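Local coordinates for protein ArtJ (Geobacillus stearothermophilus, PDB 2PVU) that binds arginine, lysine and histidine, probably handing them to its cognate ABC transporter, Art(MP)2, for uptake into the cell, at residues A[87-92]-A[151-156]; A[116-121]-A[227-232]. One frame throughout, in Å; residues are numbered along the deposited sequence.

Contact 1: A[87-92]-A[151-156]. With LYS (lysine), chain E.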
loop_
_atom_site.group_PDB
_atom_site.type_symbol
_atom_site.label_atom_id
_atom_site.label_comp_id
_atom_site.label_asym_id
_atom_site.label_seq_id
_atom_site.Cartn_x
_atom_site.Cartn_y
_atom_site.Cartn_z
ATOM N N ILE A 87 2.579 13.225 -1.607
ATOM C CA ILE A 87 3.901 13.670 -1.232
ATOM C C ILE A 87 5.017 12.687 -1.479
ATOM O O ILE A 87 6.206 13.055 -1.357
ATOM C CB ILE A 87 3.958 14.212 0.201
ATOM C CG1 ILE A 87 3.429 13.183 1.186
ATOM C CG2 ILE A 87 3.176 15.551 0.267
ATOM C CD1 ILE A 87 3.667 13.590 2.668
ATOM N N GLY A 88 4.671 11.457 -1.843
ATOM C CA GLY A 88 5.730 10.496 -2.156
ATOM C C GLY A 88 6.026 9.668 -0.900
ATOM O O GLY A 88 5.660 10.056 0.208
ATOM N N TRP A 89 6.662 8.520 -1.086
ATOM C CA TRP A 89 6.675 7.485 -0.059
ATOM C C TRP A 89 7.661 7.862 1.056
ATOM O O TRP A 89 7.309 7.892 2.257
ATOM C CB TRP A 89 7.089 6.174 -0.737
ATOM C CG TRP A 89 7.191 4.953 0.158
ATOM C CD1 TRP A 89 8.362 4.258 0.503
ATOM C CD2 TRP A 89 6.128 4.304 0.828
ATOM N NE1 TRP A 89 8.047 3.190 1.311
ATOM C CE2 TRP A 89 6.683 3.209 1.547
ATOM C CE3 TRP A 89 4.734 4.539 0.912
ATOM C CZ2 TRP A 89 5.879 2.337 2.320
ATOM C CZ3 TRP A 89 3.920 3.653 1.677
ATOM C CH2 TRP A 89 4.486 2.572 2.359
ATOM N N ASP A 90 8.912 8.077 0.688
ATOM C CA ASP A 90 9.876 8.371 1.740
ATOM C C ASP A 90 9.568 9.727 2.430
ATOM O O ASP A 90 9.646 9.845 3.676
ATOM C CB ASP A 90 11.314 8.241 1.230
ATOM C CG ASP A 90 11.709 6.765 1.057
ATOM O OD1 ASP A 90 11.789 6.033 2.075
ATOM O OD2 ASP A 90 11.904 6.322 -0.083
ATOM N N PRO A 91 9.199 10.746 1.637
ATOM C CA PRO A 91 8.716 11.988 2.270
ATOM C C PRO A 91 7.556 11.817 3.201
ATOM O O PRO A 91 7.487 12.556 4.185
ATOM C CB PRO A 91 8.303 12.859 1.087
ATOM C CG PRO A 91 9.343 12.423 -0.015
ATOM C CD PRO A 91 9.326 10.890 0.173
ATOM N N LEU A 92 6.648 10.885 2.896
ATOM C CA LEU A 92 5.452 10.660 3.740
ATOM C C LEU A 92 5.903 10.298 5.164
ATOM O O LEU A 92 5.408 10.866 6.163
ATOM C CB LEU A 92 4.546 9.586 3.132
ATOM C CG LEU A 92 3.402 9.061 4.027
ATOM C CD1 LEU A 92 2.523 10.244 4.469
ATOM C CD2 LEU A 92 2.602 7.987 3.276
ATOM N N GLY A 151 13.564 -6.121 -8.001
ATOM C CA GLY A 151 13.210 -4.743 -7.815
ATOM C C GLY A 151 12.134 -4.601 -6.739
ATOM O O GLY A 151 11.193 -5.399 -6.680
ATOM N N VAL A 152 12.278 -3.571 -5.898
ATOM C CA VAL A 152 11.297 -3.278 -4.845
ATOM C C VAL A 152 11.170 -1.778 -4.698
ATOM O O VAL A 152 12.068 -1.018 -5.105
ATOM C CB VAL A 152 11.730 -3.840 -3.463
ATOM C CG1 VAL A 152 11.682 -5.382 -3.453
ATOM C CG2 VAL A 152 13.129 -3.302 -3.064
ATOM N N GLN A 153 10.079 -1.349 -4.076
ATOM C CA GLN A 153 10.003 0.033 -3.648
ATOM C C GLN A 153 10.775 0.188 -2.330
ATOM O O GLN A 153 10.717 -0.695 -1.441
ATOM C CB GLN A 153 8.568 0.526 -3.538
ATOM C CG GLN A 153 8.482 1.992 -3.060
ATOM C CD GLN A 153 7.060 2.530 -3.079
ATOM O OE1 GLN A 153 6.090 1.764 -3.076
ATOM N NE2 GLN A 153 6.934 3.844 -3.068
ATOM N N ASN A 154 11.577 1.245 -2.262
ATOM C CA ASN A 154 12.404 1.514 -1.071
ATOM C C ASN A 154 11.554 1.469 0.200
ATOM O O ASN A 154 10.444 1.992 0.215
ATOM C CB ASN A 154 13.019 2.907 -1.167
ATOM C CG ASN A 154 14.026 3.160 -0.078
ATOM O OD1 ASN A 154 15.012 2.438 0.033
ATOM N ND2 ASN A 154 13.789 4.197 0.730
ATOM N N ALA A 155 12.093 0.896 1.266
ATOM C CA ALA A 155 11.438 0.967 2.579
ATOM C C ALA A 155 10.003 0.424 2.590
ATOM O O ALA A 155 9.094 1.018 3.190
ATOM C CB ALA A 155 11.510 2.384 3.150
ATOM N N THR A 156 9.831 -0.751 1.961
ATOM C CA THR A 156 8.573 -1.475 1.951
ATOM C C THR A 156 8.746 -2.875 2.535
ATOM O O THR A 156 9.875 -3.385 2.706
ATOM C CB THR A 156 7.965 -1.620 0.536
ATOM O OG1 THR A 156 8.882 -2.342 -0.295
ATOM C CG2 THR A 156 7.705 -0.245 -0.109
HETATM N N LYS E . 2.259 -2.509 1.948
HETATM C CA LYS E . 3.733 -2.377 1.696
HETATM C C LYS E . 4.372 -1.572 2.835
HETATM O O LYS E . 5.587 -1.456 2.904
HETATM C CB LYS E . 3.981 -1.660 0.373
HETATM C CG LYS E . 3.343 -0.250 0.351
HETATM C CD LYS E . 3.988 0.644 -0.729
HETATM C CE LYS E . 3.038 1.778 -1.084
HETATM N NZ LYS E . 3.730 2.815 -2.021
HETATM O OXT LYS E . 3.669 -1.005 3.699
#
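The indole of Trp89 has one face turned to the bound lysine and the amide of Gln153, and its pyrrole edge turned to the carbonyls of Asn154 and Ala155. This forms part of the wall of the ligand cleft of a two-lobed family 3 solute-binding protein: the start of helix 89-98 on one lobe meets the loop after strand 150-153 on the other. Lysine CE approaches Trp89 CZ3 at 3.5 Å, and the Gln153 amide, tilted 37° from the ring, sets NE2 3.3 Å from Trp89 CB. At the edge, Trp89 NE1 donates to Ala155 O (3.1 Å); the acceptor is nearly in the ring plane, but the donor nitrogen lies well above the carbonyl plane of Ala155, 72° out of it. Thr156 CG2 adds an oblique contact 3.7 Å from Trp89 NE1. With an alanine at Trp89, the lysine's aliphatic chain would probably lose its flat wall and Ala155 O its indole donor. Gln153 is extended, CG anti to the backbone N (chi1 179°), which carries OE1 to 2.8 Å from lysine NZ. The amide rotation is fixed on both sides: OE1 also bonds Thr178 OG1, while NE2 bonds Asp49 OD2 and Glu176 O. Further out, Asn154 ND2 reaches across to Asp90, meeting OD2 at 3.0 Å on the syn side and OD1 in a weak bond, a further polar link between the lobes. Thr156 caps helix 157-166: its OG1 accepts from Gln159 N and gives its own hydrogen to Gln153 O at 2.7 Å.

Contact 2: A[116-121]-A[227-232]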
loop_
_atom_site.group_PDB
_atom_site.type_symbol
_atom_site.label_atom_id
_atom_site.label_comp_id
_atom_site.label_asym_id
_atom_site.label_seq_id
_atom_site.Cartn_x
_atom_site.Cartn_y
_atom_site.Cartn_z
ATOM N N GLN A 116 6.925 1.358 16.422
ATOM C CA GLN A 116 7.886 2.008 17.316
ATOM C C GLN A 116 7.920 3.515 17.101
ATOM O O GLN A 116 8.245 4.281 18.015
ATOM C CB GLN A 116 9.287 1.459 17.120
ATOM C CG GLN A 116 9.479 0.090 17.718
ATOM C CD GLN A 116 10.871 -0.443 17.443
ATOM O OE1 GLN A 116 11.622 0.102 16.611
ATOM N NE2 GLN A 116 11.228 -1.505 18.144
ATOM N N SER A 117 7.580 3.942 15.889
ATOM C CA SER A 117 7.716 5.346 15.505
ATOM C C SER A 117 6.397 6.017 15.174
ATOM O O SER A 117 6.311 7.251 15.205
ATOM C CB SER A 117 8.664 5.478 14.307
ATOM O OG SER A 117 9.986 5.223 14.728
ATOM N N TYR A 118 5.380 5.228 14.852
ATOM C CA TYR A 118 4.083 5.768 14.405
ATOM C C TYR A 118 2.951 5.023 15.092
ATOM O O TYR A 118 3.177 3.969 15.705
ATOM C CB TYR A 118 3.905 5.608 12.882
ATOM C CG TYR A 118 5.104 6.079 12.103
ATOM C CD1 TYR A 118 5.321 7.445 11.855
ATOM C CD2 TYR A 118 6.022 5.160 11.612
ATOM C CE1 TYR A 118 6.451 7.882 11.126
ATOM C CE2 TYR A 118 7.155 5.586 10.888
ATOM C CZ TYR A 118 7.360 6.935 10.658
ATOM O OH TYR A 118 8.485 7.305 9.935
ATOM N N ASP A 119 1.747 5.582 15.023
ATOM C CA ASP A 119 0.530 4.878 15.454
ATOM C C ASP A 119 -0.253 4.485 14.218
ATOM O O ASP A 119 -0.163 5.171 13.185
ATOM C CB ASP A 119 -0.332 5.800 16.318
ATOM C CG ASP A 119 0.174 5.917 17.732
ATOM O OD1 ASP A 119 1.000 5.094 18.186
ATOM O OD2 ASP A 119 -0.276 6.851 18.402
ATOM N N PHE A 120 -1.020 3.397 14.310
ATOM C CA PHE A 120 -1.888 2.944 13.208
ATOM C C PHE A 120 -3.328 2.858 13.628
ATOM O O PHE A 120 -3.625 2.581 14.819
ATOM C CB PHE A 120 -1.469 1.540 12.723
ATOM C CG PHE A 120 -0.143 1.518 11.956
ATOM C CD1 PHE A 120 -0.128 1.770 10.601
ATOM C CD2 PHE A 120 1.054 1.289 12.601
ATOM C CE1 PHE A 120 1.071 1.747 9.845
ATOM C CE2 PHE A 120 2.271 1.269 11.854
ATOM C CZ PHE A 120 2.277 1.514 10.503
ATOM N N SER A 121 -4.225 3.056 12.652
ATOM C CA SER A 121 -5.631 2.719 12.823
ATOM C C SER A 121 -5.788 1.187 12.948
ATOM O O SER A 121 -4.816 0.424 12.693
ATOM C CB SER A 121 -6.443 3.227 11.603
ATOM O OG SER A 121 -6.219 2.414 10.443
ATOM N N GLY A 227 -3.060 -0.303 7.541
ATOM C CA GLY A 227 -3.666 0.654 8.496
ATOM C C GLY A 227 -3.437 2.072 7.975
ATOM O O GLY A 227 -2.499 2.329 7.208
ATOM N N MET A 228 -4.332 2.996 8.363
ATOM C CA MET A 228 -4.041 4.427 8.220
ATOM C C MET A 228 -2.961 4.699 9.264
ATOM O O MET A 228 -2.869 3.971 10.235
ATOM C CB MET A 228 -5.325 5.224 8.451
ATOM C CG MET A 228 -6.208 5.190 7.181
ATOM S SD MET A 228 -7.880 5.688 7.527
ATOM C CE MET A 228 -8.624 4.197 8.154
ATOM N N ILE A 229 -2.105 5.689 9.041
ATOM C CA ILE A 229 -0.941 5.907 9.916
ATOM C C ILE A 229 -0.924 7.345 10.443
ATOM O O ILE A 229 -1.466 8.251 9.815
ATOM C CB ILE A 229 0.348 5.590 9.145
ATOM C CG1 ILE A 229 1.572 5.571 10.070
ATOM C CG2 ILE A 229 0.577 6.642 8.022
ATOM C CD1 ILE A 229 2.828 5.074 9.385
ATOM N N PHE A 230 -0.352 7.534 11.632
ATOM C CA PHE A 230 -0.409 8.826 12.343
ATOM C C PHE A 230 0.915 9.042 13.017
ATOM O O PHE A 230 1.581 8.068 13.376
ATOM C CB PHE A 230 -1.473 8.792 13.466
ATOM C CG PHE A 230 -2.865 8.450 12.982
ATOM C CD1 PHE A 230 -3.686 9.435 12.426
ATOM C CD2 PHE A 230 -3.312 7.157 13.043
ATOM C CE1 PHE A 230 -5.004 9.121 11.944
ATOM C CE2 PHE A 230 -4.613 6.815 12.569
ATOM C CZ PHE A 230 -5.437 7.784 12.008
ATOM N N PRO A 231 1.263 10.322 13.266
ATOM C CA PRO A 231 2.374 10.537 14.173
ATOM C C PRO A 231 2.018 9.913 15.518
ATOM O O PRO A 231 0.842 9.827 15.902
ATOM C CB PRO A 231 2.436 12.059 14.332
ATOM C CG PRO A 231 1.754 12.627 13.041
ATOM C CD PRO A 231 0.668 11.575 12.754
ATOM N N LYS A 232 3.049 9.482 16.221
ATOM C CA LYS A 232 2.924 8.910 17.542
ATOM C C LYS A 232 2.129 9.839 18.458
ATOM O O LYS A 232 2.338 11.060 18.458
ATOM C CB LYS A 232 4.335 8.641 18.064
ATOM C CG LYS A 232 4.434 7.860 19.363
ATOM C CD LYS A 232 3.808 6.504 19.246
ATOM C CE LYS A 232 4.696 5.522 18.519
ATOM N NZ LYS A 232 3.986 4.221 18.613
HETATM O O HOH W 1 5.696 9.898 14.881
#
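Asp119 and Phe230 form an antiparallel hydrogen-bonded pair, Asp119 N to Phe230 O at 3.0 Å and Phe230 N to Asp119 O at 2.8 Å. Two residues further on, Ser121 N donates to Met228 O, and Ser121 OG, held between the backbone N and the carbonyl carbon (chi1 74°), accepts from Met228 N at 2.9 Å. In the non-hydrogen-bonded pair, Phe120 and Ile229 lie side by side on one face of the sheet: Ile229 CG1 sits over the Phe120 ring, a CH-pi contact 4.2 Å from its centroid, while CD1 packs obliquely against Tyr118. Next to Pro231, Lys232 folds back through bends at chi2 and chi3. Its NZ forms a salt bridge with Asp119 OD1 (3.1 Å), met on the anti side, and bonds Tyr118 O from above the carbonyl plane; Lys115 O is a third acceptor. Asp119 OD2 in turn takes Asn233 N, so the carboxylate is gripped at both oxygens. A water bridges Ser117 O and Lys232 N. Around this shell, helix 89-98 covers Tyr118 and Ile229, and helix 237-249 packs on Met228 and Phe230. The result pairs antiparallel strands 118-120 and 224-231, far apart in sequence, as in the discontinuous lobe of two-lobed solute-binding proteins.

From the N terminus, the chain first passes 87-92, at the start of helix 89-98, and then 116-121 in the same lobe. Along the broken strand 125-134 it crosses into the other lobe, where 151-156 closes contact 1 over a loop of 58 residues; only on returning does 227-232 close contact 2, over 105. The two loops therefore cross. Contact 1 joins the two lobes beside the bound lysine, whereas contact 2 sews the outgoing and returning chain together within one lobe. Their centres lie about 16 Å apart and their nearest atoms about 5 Å, without touching, but helix 89-98 connects them: beyond Trp89, its Phe93 and Leu96 pack on Ile229, and Phe93 O bonds Tyr118 OH.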